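Local coordinates for conjugal transfer protein TRWB (PDB 1E9R), which probably couples the plasmid relaxosome to the transfer machinery in bacterial conjugation, as a hexameric ATPase resembling ring helicases and F1-ATPase, at residues S116-I121 / P167-L172; Q110-W115 / V222-G227; L132-R137 / D216-H221. One frame throughout, in Å; residues are numbered along the deposited sequence.

The three contacts illustrate how a helical insertion is tied together and joined to the sheet from which it springs. Interaction 3 is the buried one, joining the end of helix 126-134 to helices 201-217 and 219-223 through aliphatic packing, a CH-pi contact on an imidazole and a bridging water. Interactions 1 and 2 are partly buried and both draw on the loop that follows strand 103-105. Aromatic rings and a methionine sulfur dominate interaction 1, against the start of helix 169-178, whereas interaction 2 relies on close backbone contact at two glycines and one peptide hydrogen bond. Helix 219-223 contributes to interaction 3, the loop leaving it makes interaction 2, and M169 of interaction 1 packs on H221.

Interaction 1 (S116-I121 / P167-L172); sequences SFFNEI and PSMREL
Two phenylalanine rings carry this contact, and each is approached differently. Over one face of F118 sits P167, whose CB lies 3.8 Å from the ring centroid and only 14° from the ring normal, a CH-pi contact displaced slightly toward the rim; S116 OG lies at the ring's edge, in its plane. The F117 ring is met edge-on instead: M169 CE and L172 CD2 both lie near its plane, and L172 CD2 comes within 3.6 Å of F117 CE1, the two side chains meeting tip to tip.

The sulfur of M169 lies beside both rings, touching a border carbon of each. The methionine chain bends at both chi2 and chi3, and this brings SD to 3.8 Å from F117 CE1 and equally to 3.8 Å from F118 CE2. Both Met-aromatic contacts are oblique. Lower on the same side chain, M169 CG packs 3.7 Å from S116 CB.

Polar groups keep each backbone in shape without crossing the interface. S116 OG receives a weak hydrogen bond from F118 N. On the other side S168, whose CB points away from 116-121, has OG anti to its backbone N (chi1 178°) and accepts from E171 N at 3.3 Å, with a weaker bond from R170 N. A158 of helix 141-163 also touches both F117 and F118. The arrangement is that of a serine N-cap opening helix 169-178, with the residues around the cap packed on aromatic side chains of a short 3-10 turn, and it joins the connecting loop to the helical insertion of a coupling protein.

Interaction 2 (Q110-W115 / V222-G227); sequences QRTKGW and VTMPDG
T112 turns OG1 anti to its backbone N (chi1 -177°), which places CG2 in the crowded position between the backbone N and the carbonyl carbon; M224, bent at chi2 (-76°) and again at chi3, brings its methyl to the T112 hydroxyl. The two side chains touch tip to tip, T112 OG1 lying 3.5 Å from M224 CE, while T112 CG2 meets P225 CG at about a right angle. The hydroxyl donates to K113 O, in the carbonyl plane and on a lone pair, at 2.9 Å from OG1. An alanine here would remove both OG1 and CG2, and would probably loosen this turn of the loop as well as the packing against M224 and P225, since OG1 is also hydrogen-bonded to N106 N.

Beyond the side chains the two backbones are in direct contact. The CA atoms of G114 and G227 are 3.4 Å apart, and a CB on G114 would fall 2.2 Å from G227 CA, so a side chain could not fit without the two segments moving apart. W115 N donates to P225 O at 3.0 Å and 157°, and G114 CA approaches the same oxygen.

The CB of W115 points away from 222-227; the indole NE1 bonds to E120 and the ring is edge-to-face with W262. M224 also packs on W262 and L258 of helix 252-269, while K113 pairs through its backbone with I104 of strand 103-105, placing the contact between that edge strand and the helices.

Interaction 3 (L132-R137 / D216-H221); sequences LSVVPR and DKLPEH
The tight part of this contact centres on V134, near the end of helix 126-134. With CG1 anti to its backbone N (chi1 176°), the side chain crosses L218 and H221 obliquely. V134 CG1 lies 3.8 Å from L218 CD2 and rests over one face of the H221 imidazole, 4.3 Å from the ring centroid and 24° off its normal, a CH-pi contact offset toward the rim. H221 CE1 and NE2 are the ring atoms nearest this methyl.

Beside that packing a water joins the two segments. It donates to V134 O at 2.6 Å and makes a second hydrogen bond with H221 NE2 at 2.8 Å, lying in the plane of the imidazole at its edge. Because V135 is the first residue to leave helical geometry, the V134 carbonyl sits at the helix terminus, and the water gives it a partner there. The bond probably helps to set the rotation of the imidazole that faces the valine; with a helix-end carbonyl close by, the ionisation of H221 would probably be influenced as well.

The looser side is formed by K217, which is only partly buried. Its CB is 3.7 Å from V134 O, but farther out the aliphatic chain runs past its neighbours: K217 CG is 4.4 Å from V135 CA, and K217 CD is 4.5 Å from P136 CD. Its ammonium end leaves the contact for a salt bridge with E292, and a sulfate ion is bound about 6 Å from the side chain.

Around the core, L154 of helix 141-163 touches V134, while M169 touches L218 and H221. The end of helix 126-134 thus abuts the junction of helices 201-217 and 219-223, within an all-helical insertion between strands 103-105 and 243-247 of a P-loop NTPase fold.

Interaction 1 (S116-I121 / P167-L172)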
ATOM      1  N   SER B 116     -15.191  15.189 -36.821  1.00 35.07           N
ATOM      2  CA  SER B 116     -14.614  15.971 -35.723  1.00 33.99           C
ATOM      3  C   SER B 116     -15.692  15.841 -34.669  1.00 34.83           C
ATOM      4  O   SER B 116     -16.860  15.705 -35.020  1.00 33.71           O
ATOM      5  CB  SER B 116     -14.449  17.447 -36.082  1.00 32.41           C
ATOM      6  OG  SER B 116     -15.639  18.177 -35.798  1.00 32.89           O
ATOM      7  N   PHE B 117     -15.333  15.895 -33.393  1.00 33.34           N
ATOM      8  CA  PHE B 117     -16.347  15.744 -32.370  1.00 33.38           C
ATOM      9  C   PHE B 117     -17.442  16.798 -32.460  1.00 33.02           C
ATOM     10  O   PHE B 117     -18.515  16.625 -31.886  1.00 33.41           O
ATOM     11  CB  PHE B 117     -15.724  15.724 -30.968  1.00 33.40           C
ATOM     12  CG  PHE B 117     -15.349  17.074 -30.434  1.00 33.16           C
ATOM     13  CD1 PHE B 117     -14.146  17.664 -30.774  1.00 32.61           C
ATOM     14  CD2 PHE B 117     -16.200  17.748 -29.568  1.00 33.00           C
ATOM     15  CE1 PHE B 117     -13.797  18.910 -30.255  1.00 35.20           C
ATOM     16  CE2 PHE B 117     -15.860  18.989 -29.049  1.00 34.17           C
ATOM     17  CZ  PHE B 117     -14.657  19.569 -29.392  1.00 34.71           C
ATOM     18  N   PHE B 118     -17.192  17.880 -33.189  1.00 32.61           N
ATOM     19  CA  PHE B 118     -18.209  18.919 -33.331  1.00 33.53           C
ATOM     20  C   PHE B 118     -19.500  18.337 -33.910  1.00 33.60           C
ATOM     21  O   PHE B 118     -20.602  18.766 -33.564  1.00 35.54           O
ATOM     22  CB  PHE B 118     -17.722  20.052 -34.247  1.00 30.79           C
ATOM     23  CG  PHE B 118     -16.829  21.052 -33.566  1.00 27.89           C
ATOM     24  CD1 PHE B 118     -17.364  22.023 -32.732  1.00 27.18           C
ATOM     25  CD2 PHE B 118     -15.450  21.022 -33.755  1.00 27.44           C
ATOM     26  CE1 PHE B 118     -16.538  22.960 -32.086  1.00 28.53           C
ATOM     27  CE2 PHE B 118     -14.613  21.953 -33.117  1.00 26.88           C
ATOM     28  CZ  PHE B 118     -15.162  22.925 -32.279  1.00 27.57           C
ATOM     29  N   ASN B 119     -19.347  17.347 -34.786  1.00 34.78           N
ATOM     30  CA  ASN B 119     -20.481  16.710 -35.447  1.00 35.84           C
ATOM     31  C   ASN B 119     -21.436  15.965 -34.523  1.00 37.14           C
ATOM     32  O   ASN B 119     -22.512  15.553 -34.965  1.00 39.64           O
ATOM     33  CB  ASN B 119     -19.994  15.723 -36.519  1.00 34.20           C
ATOM     34  CG  ASN B 119     -19.030  16.358 -37.516  1.00 34.10           C
ATOM     35  OD1 ASN B 119     -19.007  17.573 -37.689  1.00 32.59           O
ATOM     36  ND2 ASN B 119     -18.238  15.524 -38.188  1.00 32.40           N
ATOM     37  N   GLU B 120     -21.062  15.785 -33.255  1.00 36.48           N
ATOM     38  CA  GLU B 120     -21.914  15.043 -32.326  1.00 34.56           C
ATOM     39  C   GLU B 120     -22.673  15.927 -31.356  1.00 35.12           C
ATOM     40  O   GLU B 120     -23.474  15.445 -30.552  1.00 36.96           O
ATOM     41  CB  GLU B 120     -21.080  14.042 -31.531  1.00 33.11           C
ATOM     42  CG  GLU B 120     -20.092  13.225 -32.356  1.00 32.36           C
ATOM     43  CD  GLU B 120     -20.743  12.396 -33.454  1.00 29.71           C
ATOM     44  OE1 GLU B 120     -21.983  12.307 -33.509  1.00 34.08           O
ATOM     45  OE2 GLU B 120     -19.998  11.816 -34.266  1.00 30.65           O
ATOM     46  N   ILE B 121     -22.436  17.227 -31.432  1.00 35.57           N
ATOM     47  CA  ILE B 121     -23.100  18.136 -30.521  1.00 37.65           C
ATOM     48  C   ILE B 121     -24.527  18.416 -30.966  1.00 41.89           C
ATOM     49  O   ILE B 121     -24.754  18.905 -32.074  1.00 43.31           O
ATOM     50  CB  ILE B 121     -22.315  19.465 -30.419  1.00 35.15           C
ATOM     51  CG1 ILE B 121     -20.828  19.179 -30.176  1.00 33.53           C
ATOM     52  CG2 ILE B 121     -22.884  20.328 -29.295  1.00 35.60           C
ATOM     53  CD1 ILE B 121     -20.523  18.497 -28.855  1.00 29.05           C
ATOM     54  N   PRO B 167     -16.187  26.291 -36.271  1.00 52.77           N
ATOM     55  CA  PRO B 167     -15.928  25.024 -35.582  1.00 50.38           C
ATOM     56  C   PRO B 167     -14.791  24.271 -36.271  1.00 48.50           C
ATOM     57  O   PRO B 167     -15.014  23.259 -36.943  1.00 48.95           O
ATOM     58  CB  PRO B 167     -17.266  24.302 -35.692  1.00 50.30           C
ATOM     59  CG  PRO B 167     -17.710  24.691 -37.047  1.00 52.32           C
ATOM     60  CD  PRO B 167     -17.405  26.184 -37.100  1.00 52.38           C
ATOM     61  N   SER B 168     -13.573  24.782 -36.099  1.00 46.54           N
ATOM     62  CA  SER B 168     -12.383  24.190 -36.705  1.00 44.78           C
ATOM     63  C   SER B 168     -11.494  23.488 -35.689  1.00 45.04           C
ATOM     64  O   SER B 168     -11.161  24.062 -34.654  1.00 46.35           O
ATOM     65  CB  SER B 168     -11.562  25.274 -37.405  1.00 42.68           C
ATOM     66  OG  SER B 168     -10.374  24.740 -37.965  1.00 41.97           O
ATOM     67  N   MET B 169     -11.101  22.254 -35.980  1.00 43.96           N
ATOM     68  CA  MET B 169     -10.228  21.535 -35.065  1.00 43.74           C
ATOM     69  C   MET B 169      -8.870  22.206 -35.056  1.00 43.66           C
ATOM     70  O   MET B 169      -8.144  22.147 -34.061  1.00 43.96           O
ATOM     71  CB  MET B 169     -10.070  20.069 -35.475  1.00 44.18           C
ATOM     72  CG  MET B 169     -11.287  19.202 -35.179  1.00 46.08           C
ATOM     73  SD  MET B 169     -11.867  19.364 -33.483  1.00 48.33           S
ATOM     74  CE  MET B 169     -10.611  18.499 -32.620  1.00 47.00           C
ATOM     75  N   ARG B 170      -8.532  22.853 -36.163  1.00 44.07           N
ATOM     76  CA  ARG B 170      -7.258  23.539 -36.280  1.00 43.76           C
ATOM     77  C   ARG B 170      -7.297  24.780 -35.391  1.00 41.40           C
ATOM     78  O   ARG B 170      -6.348  25.065 -34.663  1.00 40.81           O
ATOM     79  CB  ARG B 170      -7.012  23.908 -37.741  1.00 48.77           C
ATOM     80  CG  ARG B 170      -5.544  24.038 -38.131  1.00 55.05           C
ATOM     81  CD  ARG B 170      -5.289  23.429 -39.514  1.00 60.70           C
ATOM     82  NE  ARG B 170      -4.927  22.011 -39.440  1.00 65.02           N
ATOM     83  CZ  ARG B 170      -4.845  21.195 -40.492  1.00 67.54           C
ATOM     84  NH1 ARG B 170      -5.109  21.651 -41.714  1.00 68.79           N
ATOM     85  NH2 ARG B 170      -4.487  19.924 -40.327  1.00 68.96           N
ATOM     86  N   GLU B 171      -8.407  25.510 -35.437  1.00 40.38           N
ATOM     87  CA  GLU B 171      -8.576  26.709 -34.613  1.00 42.47           C
ATOM     88  C   GLU B 171      -8.606  26.346 -33.126  1.00 41.26           C
ATOM     89  O   GLU B 171      -8.045  27.057 -32.283  1.00 40.33           O
ATOM     90  CB  GLU B 171      -9.877  27.439 -34.976  1.00 47.10           C
ATOM     91  CG  GLU B 171      -9.726  28.515 -36.045  1.00 54.67           C
ATOM     92  CD  GLU B 171      -8.846  29.672 -35.585  1.00 59.02           C
ATOM     93  OE1 GLU B 171      -9.226  30.353 -34.597  1.00 61.57           O
ATOM     94  OE2 GLU B 171      -7.776  29.895 -36.211  1.00 61.63           O
ATOM     95  N   LEU B 172      -9.280  25.239 -32.824  1.00 37.93           N
ATOM     96  CA  LEU B 172      -9.402  24.728 -31.469  1.00 37.20           C
ATOM     97  C   LEU B 172      -8.017  24.369 -30.950  1.00 36.47           C
ATOM     98  O   LEU B 172      -7.652  24.699 -29.826  1.00 35.09           O
ATOM     99  CB  LEU B 172     -10.292  23.484 -31.465  1.00 37.00           C
ATOM    100  CG  LEU B 172     -10.556  22.826 -30.115  1.00 37.31           C
ATOM    101  CD1 LEU B 172     -11.267  23.792 -29.174  1.00 35.85           C
ATOM    102  CD2 LEU B 172     -11.402  21.601 -30.340  1.00 35.94           C
TER

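Interaction 2 (Q110-W115 / V222-G227)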
ATOM      1  N   GLN B 110      -7.834   6.497 -47.371  1.00 45.33           N
ATOM      2  CA  GLN B 110      -8.506   7.249 -48.420  1.00 45.33           C
ATOM      3  C   GLN B 110     -10.025   7.195 -48.281  1.00 44.64           C
ATOM      4  O   GLN B 110     -10.733   8.172 -48.564  1.00 43.01           O
ATOM      5  CB  GLN B 110      -8.092   6.653 -49.772  1.00 47.95           C
ATOM      6  CG  GLN B 110      -8.601   7.370 -51.004  1.00 52.79           C
ATOM      7  CD  GLN B 110      -7.984   8.745 -51.161  1.00 56.43           C
ATOM      8  OE1 GLN B 110      -8.484   9.734 -50.616  1.00 57.42           O
ATOM      9  NE2 GLN B 110      -6.879   8.811 -51.899  1.00 56.96           N
ATOM     10  N   ARG B 111     -10.513   6.041 -47.834  1.00 43.35           N
ATOM     11  CA  ARG B 111     -11.942   5.783 -47.689  1.00 43.77           C
ATOM     12  C   ARG B 111     -12.612   6.312 -46.421  1.00 42.36           C
ATOM     13  O   ARG B 111     -13.832   6.293 -46.313  1.00 41.52           O
ATOM     14  CB  ARG B 111     -12.185   4.271 -47.797  1.00 44.09           C
ATOM     15  CG  ARG B 111     -11.674   3.633 -49.085  1.00 42.53           C
ATOM     16  CD  ARG B 111     -11.578   2.121 -48.935  1.00 42.73           C
ATOM     17  NE  ARG B 111     -10.535   1.750 -47.980  1.00 44.81           N
ATOM     18  CZ  ARG B 111     -10.205   0.499 -47.673  1.00 43.02           C
ATOM     19  NH1 ARG B 111     -10.843  -0.511 -48.244  1.00 40.00           N
ATOM     20  NH2 ARG B 111      -9.220   0.261 -46.820  1.00 41.94           N
ATOM     21  N   THR B 112     -11.831   6.787 -45.464  1.00 42.40           N
ATOM     22  CA  THR B 112     -12.415   7.281 -44.220  1.00 43.32           C
ATOM     23  C   THR B 112     -13.444   8.379 -44.418  1.00 43.02           C
ATOM     24  O   THR B 112     -13.368   9.147 -45.369  1.00 43.88           O
ATOM     25  CB  THR B 112     -11.345   7.851 -43.269  1.00 45.19           C
ATOM     26  OG1 THR B 112     -11.968   8.242 -42.040  1.00 44.30           O
ATOM     27  CG2 THR B 112     -10.683   9.083 -43.880  1.00 41.77           C
ATOM     28  N   LYS B 113     -14.411   8.452 -43.512  1.00 42.91           N
ATOM     29  CA  LYS B 113     -15.412   9.510 -43.579  1.00 42.97           C
ATOM     30  C   LYS B 113     -14.754  10.723 -42.917  1.00 42.25           C
ATOM     31  O   LYS B 113     -13.731  10.581 -42.230  1.00 40.77           O
ATOM     32  CB  LYS B 113     -16.659   9.120 -42.788  1.00 44.34           C
ATOM     33  CG  LYS B 113     -17.264   7.788 -43.185  1.00 48.34           C
ATOM     34  CD  LYS B 113     -18.013   7.866 -44.497  1.00 50.21           C
ATOM     35  CE  LYS B 113     -19.169   8.847 -44.408  1.00 52.52           C
ATOM     36  NZ  LYS B 113     -19.930   8.917 -45.691  1.00 54.66           N
ATOM     37  N   GLY B 114     -15.322  11.910 -43.131  1.00 41.97           N
ATOM     38  CA  GLY B 114     -14.773  13.115 -42.525  1.00 40.69           C
ATOM     39  C   GLY B 114     -15.426  13.281 -41.171  1.00 39.67           C
ATOM     40  O   GLY B 114     -16.623  13.024 -41.050  1.00 41.67           O
ATOM     41  N   TRP B 115     -14.677  13.715 -40.155  1.00 38.31           N
ATOM     42  CA  TRP B 115     -15.268  13.835 -38.822  1.00 36.26           C
ATOM     43  C   TRP B 115     -14.478  14.680 -37.826  1.00 34.78           C
ATOM     44  O   TRP B 115     -13.266  14.856 -37.963  1.00 35.20           O
ATOM     45  CB  TRP B 115     -15.443  12.421 -38.241  1.00 35.70           C
ATOM     46  CG  TRP B 115     -15.984  12.363 -36.829  1.00 35.25           C
ATOM     47  CD1 TRP B 115     -17.293  12.255 -36.451  1.00 35.41           C
ATOM     48  CD2 TRP B 115     -15.217  12.392 -35.616  1.00 35.84           C
ATOM     49  NE1 TRP B 115     -17.391  12.209 -35.080  1.00 35.10           N
ATOM     50  CE2 TRP B 115     -16.132  12.294 -34.543  1.00 36.40           C
ATOM     51  CE3 TRP B 115     -13.845  12.494 -35.331  1.00 35.68           C
ATOM     52  CZ2 TRP B 115     -15.718  12.291 -33.203  1.00 33.87           C
ATOM     53  CZ3 TRP B 115     -13.436  12.495 -34.002  1.00 35.79           C
ATOM     54  CH2 TRP B 115     -14.373  12.392 -32.956  1.00 34.78           C
ATOM     55  N   VAL B 222      -6.914  16.762 -35.138  1.00 35.64           N
ATOM     56  CA  VAL B 222      -6.643  17.890 -36.011  1.00 38.26           C
ATOM     57  C   VAL B 222      -6.333  17.421 -37.420  1.00 39.63           C
ATOM     58  O   VAL B 222      -6.855  17.964 -38.390  1.00 40.90           O
ATOM     59  CB  VAL B 222      -5.445  18.735 -35.486  1.00 39.18           C
ATOM     60  CG1 VAL B 222      -5.198  19.909 -36.419  1.00 39.64           C
ATOM     61  CG2 VAL B 222      -5.723  19.241 -34.074  1.00 39.72           C
ATOM     62  N   THR B 223      -5.484  16.406 -37.519  1.00 39.85           N
ATOM     63  CA  THR B 223      -5.077  15.858 -38.802  1.00 41.53           C
ATOM     64  C   THR B 223      -6.133  14.951 -39.433  1.00 41.26           C
ATOM     65  O   THR B 223      -6.007  14.555 -40.590  1.00 38.75           O
ATOM     66  CB  THR B 223      -3.766  15.075 -38.650  1.00 43.82           C
ATOM     67  OG1 THR B 223      -3.980  13.928 -37.816  1.00 43.74           O
ATOM     68  CG2 THR B 223      -2.700  15.966 -38.020  1.00 43.05           C
ATOM     69  N   MET B 224      -7.172  14.633 -38.667  1.00 41.69           N
ATOM     70  CA  MET B 224      -8.253  13.784 -39.144  1.00 41.33           C
ATOM     71  C   MET B 224      -9.004  14.498 -40.251  1.00 40.92           C
ATOM     72  O   MET B 224      -9.444  15.633 -40.077  1.00 40.67           O
ATOM     73  CB  MET B 224      -9.233  13.470 -38.010  1.00 43.39           C
ATOM     74  CG  MET B 224      -9.703  12.006 -37.924  1.00 46.08           C
ATOM     75  SD  MET B 224     -10.932  11.427 -39.108  1.00 47.77           S
ATOM     76  CE  MET B 224     -10.392   9.830 -39.373  1.00 47.42           C
ATOM     77  N   PRO B 225      -9.150  13.843 -41.415  1.00 40.00           N
ATOM     78  CA  PRO B 225      -9.867  14.439 -42.541  1.00 40.59           C
ATOM     79  C   PRO B 225     -11.206  14.973 -42.049  1.00 40.52           C
ATOM     80  O   PRO B 225     -11.952  14.258 -41.376  1.00 40.85           O
ATOM     81  CB  PRO B 225     -10.019  13.261 -43.493  1.00 38.62           C
ATOM     82  CG  PRO B 225      -8.724  12.516 -43.276  1.00 39.42           C
ATOM     83  CD  PRO B 225      -8.602  12.520 -41.776  1.00 37.57           C
ATOM     84  N   ASP B 226     -11.516  16.223 -42.368  1.00 42.86           N
ATOM     85  CA  ASP B 226     -12.773  16.779 -41.906  1.00 45.24           C
ATOM     86  C   ASP B 226     -13.934  16.440 -42.812  1.00 44.97           C
ATOM     87  O   ASP B 226     -13.764  16.211 -44.007  1.00 43.92           O
ATOM     88  CB  ASP B 226     -12.678  18.292 -41.731  1.00 49.26           C
ATOM     89  CG  ASP B 226     -13.281  18.752 -40.403  1.00 53.24           C
ATOM     90  OD1 ASP B 226     -14.450  18.379 -40.117  1.00 54.47           O
ATOM     91  OD2 ASP B 226     -12.587  19.479 -39.642  1.00 55.30           O
ATOM     92  N   GLY B 227     -15.118  16.394 -42.219  1.00 44.04           N
ATOM     93  CA  GLY B 227     -16.317  16.075 -42.963  1.00 44.96           C
ATOM     94  C   GLY B 227     -17.488  16.294 -42.041  1.00 46.26           C
ATOM     95  O   GLY B 227     -17.315  16.844 -40.953  1.00 46.40           O
TER

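Interaction 3 (L132-R137 / D216-H221)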
ATOM      1  N   LEU B 132     -15.522  14.336 -22.561  1.00 27.40           N
ATOM      2  CA  LEU B 132     -15.174  13.141 -21.802  1.00 29.17           C
ATOM      3  C   LEU B 132     -14.680  12.045 -22.747  1.00 28.88           C
ATOM      4  O   LEU B 132     -13.979  11.135 -22.323  1.00 29.74           O
ATOM      5  CB  LEU B 132     -16.413  12.646 -21.054  1.00 29.70           C
ATOM      6  CG  LEU B 132     -16.502  12.550 -19.534  1.00 32.82           C
ATOM      7  CD1 LEU B 132     -15.427  13.349 -18.870  1.00 32.67           C
ATOM      8  CD2 LEU B 132     -17.870  13.027 -19.107  1.00 30.61           C
ATOM      9  N   SER B 133     -15.056  12.130 -24.024  1.00 28.52           N
ATOM     10  CA  SER B 133     -14.646  11.141 -25.036  1.00 28.73           C
ATOM     11  C   SER B 133     -13.297  11.503 -25.636  1.00 27.98           C
ATOM     12  O   SER B 133     -12.455  10.637 -25.872  1.00 27.98           O
ATOM     13  CB  SER B 133     -15.672  11.068 -26.169  1.00 27.30           C
ATOM     14  OG  SER B 133     -16.936  10.646 -25.693  1.00 28.64           O
ATOM     15  N   VAL B 134     -13.106  12.794 -25.883  1.00 27.85           N
ATOM     16  CA  VAL B 134     -11.861  13.309 -26.450  1.00 26.56           C
ATOM     17  C   VAL B 134     -10.735  13.207 -25.427  1.00 25.30           C
ATOM     18  O   VAL B 134      -9.616  12.831 -25.757  1.00 24.39           O
ATOM     19  CB  VAL B 134     -12.027  14.788 -26.876  1.00 28.03           C
ATOM     20  CG1 VAL B 134     -10.705  15.346 -27.373  1.00 25.63           C
ATOM     21  CG2 VAL B 134     -13.094  14.895 -27.953  1.00 25.24           C
ATOM     22  N   VAL B 135     -11.049  13.552 -24.184  1.00 25.59           N
ATOM     23  CA  VAL B 135     -10.090  13.501 -23.090  1.00 24.60           C
ATOM     24  C   VAL B 135     -10.503  12.397 -22.097  1.00 26.87           C
ATOM     25  O   VAL B 135     -11.183  12.658 -21.092  1.00 25.33           O
ATOM     26  CB  VAL B 135     -10.038  14.864 -22.358  1.00 23.79           C
ATOM     27  CG1 VAL B 135      -8.953  14.848 -21.298  1.00 21.67           C
ATOM     28  CG2 VAL B 135      -9.806  15.981 -23.365  1.00 22.46           C
ATOM     29  N   PRO B 136     -10.098  11.146 -22.367  1.00 27.04           N
ATOM     30  CA  PRO B 136     -10.474  10.067 -21.447  1.00 26.89           C
ATOM     31  C   PRO B 136      -9.995  10.272 -20.011  1.00 27.48           C
ATOM     32  O   PRO B 136      -9.193  11.172 -19.720  1.00 26.41           O
ATOM     33  CB  PRO B 136      -9.897   8.813 -22.113  1.00 28.61           C
ATOM     34  CG  PRO B 136      -8.791   9.330 -22.961  1.00 29.04           C
ATOM     35  CD  PRO B 136      -9.335  10.623 -23.511  1.00 28.85           C
ATOM     36  N   ARG B 137     -10.515   9.437 -19.112  1.00 27.17           N
ATOM     37  CA  ARG B 137     -10.187   9.520 -17.697  1.00 26.62           C
ATOM     38  C   ARG B 137      -8.701   9.357 -17.433  1.00 27.90           C
ATOM     39  O   ARG B 137      -8.019   8.567 -18.087  1.00 24.14           O
ATOM     40  CB  ARG B 137     -10.957   8.459 -16.922  1.00 26.37           C
ATOM     41  CG  ARG B 137     -12.447   8.620 -16.976  1.00 22.68           C
ATOM     42  CD  ARG B 137     -12.887   9.902 -16.327  1.00 23.19           C
ATOM     43  NE  ARG B 137     -14.343   9.968 -16.296  1.00 24.61           N
ATOM     44  CZ  ARG B 137     -15.045  11.011 -15.869  1.00 23.78           C
ATOM     45  NH1 ARG B 137     -14.425  12.098 -15.427  1.00 22.84           N
ATOM     46  NH2 ARG B 137     -16.372  10.971 -15.897  1.00 25.08           N
ATOM     47  N   ASP B 216      -1.693  16.556 -25.891  1.00 33.51           N
ATOM     48  CA  ASP B 216      -1.528  15.117 -26.051  1.00 36.05           C
ATOM     49  C   ASP B 216      -2.704  14.463 -26.742  1.00 33.94           C
ATOM     50  O   ASP B 216      -2.524  13.545 -27.536  1.00 34.17           O
ATOM     51  CB  ASP B 216      -1.329  14.424 -24.693  1.00 41.03           C
ATOM     52  CG  ASP B 216      -0.015  14.797 -24.022  1.00 45.77           C
ATOM     53  OD1 ASP B 216       1.002  14.958 -24.738  1.00 52.17           O
ATOM     54  OD2 ASP B 216       0.013  14.911 -22.774  1.00 48.95           O
ATOM     55  N   LYS B 217      -3.906  14.938 -26.445  1.00 32.58           N
ATOM     56  CA  LYS B 217      -5.106  14.339 -27.013  1.00 33.40           C
ATOM     57  C   LYS B 217      -5.553  14.802 -28.394  1.00 32.87           C
ATOM     58  O   LYS B 217      -5.936  13.984 -29.231  1.00 32.95           O
ATOM     59  CB  LYS B 217      -6.283  14.499 -26.038  1.00 31.01           C
ATOM     60  CG  LYS B 217      -5.994  14.029 -24.629  1.00 27.00           C
ATOM     61  CD  LYS B 217      -5.491  12.609 -24.600  1.00 27.75           C
ATOM     62  CE  LYS B 217      -4.949  12.254 -23.231  1.00 25.76           C
ATOM     63  NZ  LYS B 217      -4.254  10.938 -23.246  1.00 27.11           N
ATOM     64  N   LEU B 218      -5.493  16.103 -28.636  1.00 33.33           N
ATOM     65  CA  LEU B 218      -5.968  16.669 -29.889  1.00 33.13           C
ATOM     66  C   LEU B 218      -5.261  16.418 -31.217  1.00 32.74           C
ATOM     67  O   LEU B 218      -5.924  16.309 -32.249  1.00 31.69           O
ATOM     68  CB  LEU B 218      -6.146  18.171 -29.716  1.00 33.42           C
ATOM     69  CG  LEU B 218      -7.223  18.553 -28.701  1.00 35.67           C
ATOM     70  CD1 LEU B 218      -7.343  20.071 -28.596  1.00 36.35           C
ATOM     71  CD2 LEU B 218      -8.541  17.944 -29.128  1.00 31.31           C
ATOM     72  N   PRO B 219      -3.921  16.323 -31.225  1.00 33.42           N
ATOM     73  CA  PRO B 219      -3.192  16.091 -32.484  1.00 34.53           C
ATOM     74  C   PRO B 219      -3.909  15.324 -33.619  1.00 35.80           C
ATOM     75  O   PRO B 219      -4.238  15.911 -34.653  1.00 36.66           O
ATOM     76  CB  PRO B 219      -1.915  15.405 -32.009  1.00 33.98           C
ATOM     77  CG  PRO B 219      -1.638  16.144 -30.719  1.00 33.01           C
ATOM     78  CD  PRO B 219      -3.017  16.199 -30.065  1.00 34.38           C
ATOM     79  N   GLU B 220      -4.160  14.028 -33.429  1.00 35.79           N
ATOM     80  CA  GLU B 220      -4.826  13.222 -34.453  1.00 33.79           C
ATOM     81  C   GLU B 220      -6.230  13.705 -34.824  1.00 33.99           C
ATOM     82  O   GLU B 220      -6.727  13.414 -35.908  1.00 35.06           O
ATOM     83  CB  GLU B 220      -4.884  11.766 -34.011  1.00 34.29           C
ATOM     84  CG  GLU B 220      -3.521  11.123 -33.852  1.00 37.19           C
ATOM     85  CD  GLU B 220      -2.641  11.282 -35.089  1.00 40.25           C
ATOM     86  OE1 GLU B 220      -3.147  11.094 -36.218  1.00 42.61           O
ATOM     87  OE2 GLU B 220      -1.438  11.583 -34.932  1.00 41.86           O
ATOM     88  N   HIS B 221      -6.871  14.435 -33.925  1.00 32.59           N
ATOM     89  CA  HIS B 221      -8.203  14.962 -34.189  1.00 33.44           C
ATOM     90  C   HIS B 221      -8.060  16.092 -35.197  1.00 34.89           C
ATOM     91  O   HIS B 221      -8.963  16.359 -35.993  1.00 32.84           O
ATOM     92  CB  HIS B 221      -8.819  15.533 -32.905  1.00 33.17           C
ATOM     93  CG  HIS B 221      -9.251  14.497 -31.917  1.00 35.05           C
ATOM     94  ND1 HIS B 221     -10.553  14.060 -31.819  1.00 34.04           N
ATOM     95  CD2 HIS B 221      -8.553  13.812 -30.979  1.00 32.81           C
ATOM     96  CE1 HIS B 221     -10.643  13.153 -30.861  1.00 32.33           C
ATOM     97  NE2 HIS B 221      -9.444  12.984 -30.337  1.00 34.29           N
TER
HETATM   98  O   HOH W   1      -9.065  11.556 -27.959  1.00 24.71           O